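Local structure of arfgap-like finger domain containing protein (Cryptosporidium parvum Iowa II, 2OWA) at residues Q28-R31 against N32-E35; R67-G70 against V71-F75. The protein probably acts, through this zinc-finger domain of a longer chain, as a GTPase-activating protein for the small GTPase ARF. One frame throughout, in Å; residues are numbered along the deposited sequence.

Interaction 1. Residues Q28-R31 against N32-E35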
loop_
_atom_site.group_PDB
_atom_site.type_symbol
_atom_site.label_atom_id
_atom_site.label_comp_id
_atom_site.label_asym_id
_atom_site.label_seq_id
_atom_site.Cartn_x
_atom_site.Cartn_y
_atom_site.Cartn_z
ATOM N N GLN A 28 -0.908 8.488 -10.548
ATOM C CA GLN A 28 0.007 8.492 -11.677
ATOM C C GLN A 28 1.390 8.966 -11.214
ATOM O O GLN A 28 2.418 8.379 -11.564
ATOM C CB GLN A 28 -0.549 9.387 -12.770
ATOM C CG GLN A 28 -1.564 8.698 -13.652
ATOM C CD GLN A 28 -2.521 9.688 -14.334
ATOM O OE1 GLN A 28 -2.188 10.863 -14.527
ATOM N NE2 GLN A 28 -3.725 9.214 -14.661
ATOM N N ILE A 29 1.405 9.989 -10.378
ATOM C CA ILE A 29 2.637 10.475 -9.789
ATOM C C ILE A 29 3.211 9.513 -8.781
ATOM O O ILE A 29 4.373 9.138 -8.870
ATOM C CB ILE A 29 2.434 11.826 -9.079
ATOM C CG1 ILE A 29 1.962 12.888 -10.068
ATOM C CG2 ILE A 29 3.715 12.239 -8.364
ATOM C CD1 ILE A 29 2.781 12.941 -11.307
ATOM N N VAL A 30 2.395 9.111 -7.814
ATOM C CA VAL A 30 2.924 8.320 -6.711
ATOM C C VAL A 30 3.424 6.943 -7.217
ATOM O O VAL A 30 4.417 6.456 -6.752
ATOM C CB VAL A 30 1.932 8.266 -5.539
ATOM C CG1 VAL A 30 2.388 7.276 -4.496
ATOM C CG2 VAL A 30 1.799 9.681 -4.929
ATOM N N ARG A 31 2.767 6.372 -8.229
ATOM C CA ARG A 31 3.213 5.088 -8.832
ATOM C C ARG A 31 4.521 5.212 -9.587
ATOM O O ARG A 31 5.239 4.228 -9.719
ATOM C CB ARG A 31 2.149 4.518 -9.790
ATOM C CG ARG A 31 1.113 3.647 -9.123
ATOM C CD ARG A 31 0.218 2.901 -10.165
ATOM N NE ARG A 31 -0.110 3.695 -11.368
ATOM C CZ ARG A 31 -1.290 4.266 -11.639
ATOM N NH1 ARG A 31 -2.325 4.194 -10.792
ATOM N NH2 ARG A 31 -1.442 4.940 -12.773
ATOM N N ASN A 32 4.807 6.415 -10.098
ATOM C CA ASN A 32 6.015 6.679 -10.872
ATOM C C ASN A 32 7.242 6.863 -9.975
ATOM O O ASN A 32 8.371 6.817 -10.484
ATOM C CB ASN A 32 5.822 7.887 -11.838
ATOM C CG ASN A 32 7.059 8.157 -12.748
ATOM O OD1 ASN A 32 7.790 9.159 -12.573
ATOM N ND2 ASN A 32 7.296 7.262 -13.714
ATOM N N ARG A 33 7.044 7.084 -8.666
ATOM C CA ARG A 33 8.181 7.073 -7.689
ATOM C C ARG A 33 8.914 5.754 -7.851
ATOM O O ARG A 33 8.269 4.704 -7.889
ATOM C CB ARG A 33 7.714 7.253 -6.246
ATOM C CG ARG A 33 7.135 8.605 -6.004
ATOM C CD ARG A 33 6.806 8.899 -4.560
ATOM N NE ARG A 33 6.086 10.177 -4.446
ATOM C CZ ARG A 33 5.371 10.595 -3.402
ATOM N NH1 ARG A 33 5.239 9.861 -2.302
ATOM N NH2 ARG A 33 4.799 11.791 -3.438
ATOM N N PRO A 34 10.256 5.803 -8.020
ATOM C CA PRO A 34 11.061 4.622 -8.393
ATOM C C PRO A 34 10.855 3.351 -7.555
ATOM O O PRO A 34 10.769 2.253 -8.125
ATOM C CB PRO A 34 12.514 5.112 -8.290
ATOM C CG PRO A 34 12.461 6.491 -7.766
ATOM C CD PRO A 34 11.076 7.026 -7.962
ATOM N N GLU A 35 10.804 3.474 -6.228
ATOM C CA GLU A 35 10.503 2.303 -5.392
ATOM C C GLU A 35 9.107 1.703 -5.618
ATOM O O GLU A 35 8.920 0.535 -5.361
ATOM C CB GLU A 35 10.714 2.596 -3.898
ATOM C CG GLU A 35 12.188 2.752 -3.489
ATOM C CD GLU A 35 13.017 1.480 -3.667
ATOM O OE1 GLU A 35 12.648 0.435 -3.067
ATOM O OE2 GLU A 35 14.038 1.546 -4.413
#
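Gln-28 offers its carbonyl oxygen to the amide of Asn-32, one turn further along as helix 20-32 runs out, but the bond is weak, with N and O 3.4 Å apart. The same amide N lies nearer to Ile-29 O, at 3.0 Å, again with a bent, weak N-H...O geometry of 132°. Ile-29 O also accepts a weak bond from Arg-33 N at 3.4 Å. It therefore takes both an i+3 and an i+4 donor, and the pattern passes from i+4 at Gln-28 to i+3 at Val-30 as the alpha-helical bonding gives way at the C-terminal end of the helix. Val-30 joins the contact twice. Its O takes a weak bond from Arg-33 N at 3.3 Å, lies 3.4 Å from Arg-33 CB and accepts a further hydrogen bond from Asn-36 ND2; its methyl CG2 sits over the centre of one face of the Arg-33 guanidinium, 4.0 Å from CZ. Arg-33 reaches this place with CG beside its own backbone N (chi1 -67°) and the chain extended from there to NE, which carries the guanidinium obliquely across the Val-30 side chain. The Arg-31 guanidinium lies in a different direction, where NH1 bonds Ser-79 OG. Val-30 and Arg-31 both pack on Phe-57 of strand 56-58, while salt bridges from Arg-33 NH2 to Asp-93 and from Glu-35 to Arg-101 tie the turn to helices 86-94 and 97-107.

Interaction 2. Residues R67-G70 against V71-F75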
loop_
_atom_site.group_PDB
_atom_site.type_symbol
_atom_site.label_atom_id
_atom_site.label_comp_id
_atom_site.label_asym_id
_atom_site.label_seq_id
_atom_site.Cartn_x
_atom_site.Cartn_y
_atom_site.Cartn_z
ATOM N N ARG A 67 -6.160 -10.383 -1.089
ATOM C CA ARG A 67 -7.622 -10.319 -0.980
ATOM C C ARG A 67 -8.214 -11.525 -0.221
ATOM O O ARG A 67 -9.308 -11.427 0.346
ATOM C CB ARG A 67 -8.278 -10.154 -2.376
ATOM C CG ARG A 67 -8.188 -8.725 -2.964
ATOM C CD ARG A 67 -9.037 -8.530 -4.253
ATOM N NE ARG A 67 -8.590 -9.368 -5.376
ATOM C CZ ARG A 67 -7.722 -9.005 -6.337
ATOM N NH1 ARG A 67 -7.158 -7.806 -6.350
ATOM N NH2 ARG A 67 -7.396 -9.857 -7.302
ATOM N N LYS A 68 -7.495 -12.645 -0.217
ATOM C CA LYS A 68 -7.880 -13.828 0.566
ATOM C C LYS A 68 -7.536 -13.752 2.051
ATOM O O LYS A 68 -7.923 -14.617 2.814
ATOM C CB LYS A 68 -7.212 -15.083 0.015
ATOM C CG LYS A 68 -7.451 -15.390 -1.444
ATOM C CD LYS A 68 -6.555 -16.587 -1.823
ATOM C CE LYS A 68 -6.219 -16.601 -3.308
ATOM N NZ LYS A 68 -7.454 -16.486 -4.140
ATOM N N MET A 69 -6.780 -12.746 2.465
ATOM C CA MET A 69 -6.327 -12.675 3.849
ATOM C C MET A 69 -7.312 -11.974 4.785
ATOM O O MET A 69 -7.356 -12.286 5.976
ATOM C CB MET A 69 -4.985 -11.966 3.922
ATOM C CG MET A 69 -3.893 -12.689 3.167
ATOM S SD MET A 69 -2.288 -11.876 3.247
ATOM C CE MET A 69 -2.638 -10.211 2.851
ATOM N N GLY A 70 -8.067 -11.003 4.289
ATOM C CA GLY A 70 -9.044 -10.334 5.164
ATOM C C GLY A 70 -8.538 -8.984 5.625
ATOM O O GLY A 70 -7.342 -8.829 5.934
ATOM N N VAL A 71 -9.461 -8.030 5.717
ATOM C CA VAL A 71 -9.116 -6.616 5.733
ATOM C C VAL A 71 -8.260 -6.174 6.900
ATOM O O VAL A 71 -7.527 -5.179 6.778
ATOM C CB VAL A 71 -10.359 -5.665 5.624
ATOM C CG1 VAL A 71 -10.859 -5.590 4.201
ATOM C CG2 VAL A 71 -11.439 -6.082 6.570
ATOM N N HIS A 72 -8.375 -6.878 8.031
ATOM C CA HIS A 72 -7.553 -6.583 9.200
ATOM C C HIS A 72 -6.083 -6.959 9.001
ATOM O O HIS A 72 -5.183 -6.447 9.717
ATOM C CB HIS A 72 -8.148 -7.287 10.441
ATOM C CG HIS A 72 -8.097 -8.785 10.375
ATOM N ND1 HIS A 72 -8.822 -9.512 9.458
ATOM C CD2 HIS A 72 -7.384 -9.689 11.098
ATOM C CE1 HIS A 72 -8.552 -10.799 9.610
ATOM N NE2 HIS A 72 -7.678 -10.930 10.595
ATOM N N ILE A 73 -5.834 -7.873 8.059
ATOM C CA ILE A 73 -4.474 -8.240 7.669
ATOM C C ILE A 73 -3.993 -7.300 6.538
ATOM O O ILE A 73 -3.018 -6.583 6.693
ATOM C CB ILE A 73 -4.408 -9.731 7.240
ATOM C CG1 ILE A 73 -5.045 -10.646 8.313
ATOM C CG2 ILE A 73 -2.973 -10.132 6.801
ATOM C CD1 ILE A 73 -4.107 -11.115 9.385
ATOM N N SER A 74 -4.719 -7.268 5.431
ATOM C CA SER A 74 -4.340 -6.437 4.302
ATOM C C SER A 74 -5.572 -5.989 3.545
ATOM O O SER A 74 -6.365 -6.815 3.140
ATOM C CB SER A 74 -3.334 -7.180 3.412
ATOM O OG SER A 74 -3.028 -6.455 2.255
ATOM N N PHE A 75 -5.725 -4.673 3.389
ATOM C CA PHE A 75 -6.935 -4.014 2.875
ATOM C C PHE A 75 -6.587 -3.543 1.483
ATOM O O PHE A 75 -5.836 -2.589 1.318
ATOM C CB PHE A 75 -7.296 -2.825 3.798
ATOM C CG PHE A 75 -8.499 -1.999 3.358
ATOM C CD1 PHE A 75 -9.721 -2.124 3.995
ATOM C CD2 PHE A 75 -8.379 -1.029 2.356
ATOM C CE1 PHE A 75 -10.822 -1.342 3.631
ATOM C CE2 PHE A 75 -9.477 -0.239 1.952
ATOM C CZ PHE A 75 -10.706 -0.394 2.617
HETATM O O HOH W 1 -7.610 -8.884 2.306
#
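The turn that follows helix 60-67 is built around Gly-70, which leaves helical geometry with a positive phi of 102° and turns its carbonyl toward the residues ahead. Gly-70 O accepts two backbone bonds, from Ile-73 N at 2.8 Å and from Ser-74 N at 3.1 Å. The second is the straighter, at 161° along N-H...O, and the two donors arrive from opposite faces of the carbonyl plane, each tilted from it. One oxygen thus holds residues 71-73 in a single helix-like turn. A water closes the loop on another side: it accepts from Gly-70 N and donates to Ser-74 O, 2.6 Å from the water oxygen.

Met-69 and Ile-73 supply the apolar part. Their side chains meet at about a right angle, with Ile-73 CG2 4.0 Å from both CB and SD of Met-69. Ile-73 places CG2 opposite its backbone N and CG1 beside it (chi1 -51°), and CG1 comes 3.7 Å from Met-69 O. That same CG1 lies over one face of the neighbouring His-72 ring, toward its rim.

Ser-74 OG bonds to His-66 ND1 and Ser-51 OG, anchoring the buried end of the turn to helix 60-67 and strand 49-51. Beyond it, Phe-75 pairs through its backbone with Leu-52 and leads into strand 76-78, while Arg-67 makes a cation-pi contact with Trp-49.

Interactions 1 and 2 are separate local turns on opposite sides of the chain's centre, their centres 24 Å apart and their nearest atoms about 14 Å apart. Each lies at the C-terminal end of a helix: residues 28-35 span the end of helix 20-32 and the loop after it, whereas residues 67-75 carry the chain from helix 60-67 to strand 76-78. The zinc site of Cys-39, Cys-42, Cys-59 and Cys-62 falls between them in sequence, and neither turn supplies a ligand. The side chain of Arg-31 is about 13 Å from the zinc ion and that of Met-69 about 12 Å. The small antiparallel sheet connects them, since interaction 1 packs on strand 56-58 and interaction 2 bonds to strand 49-51 beside it.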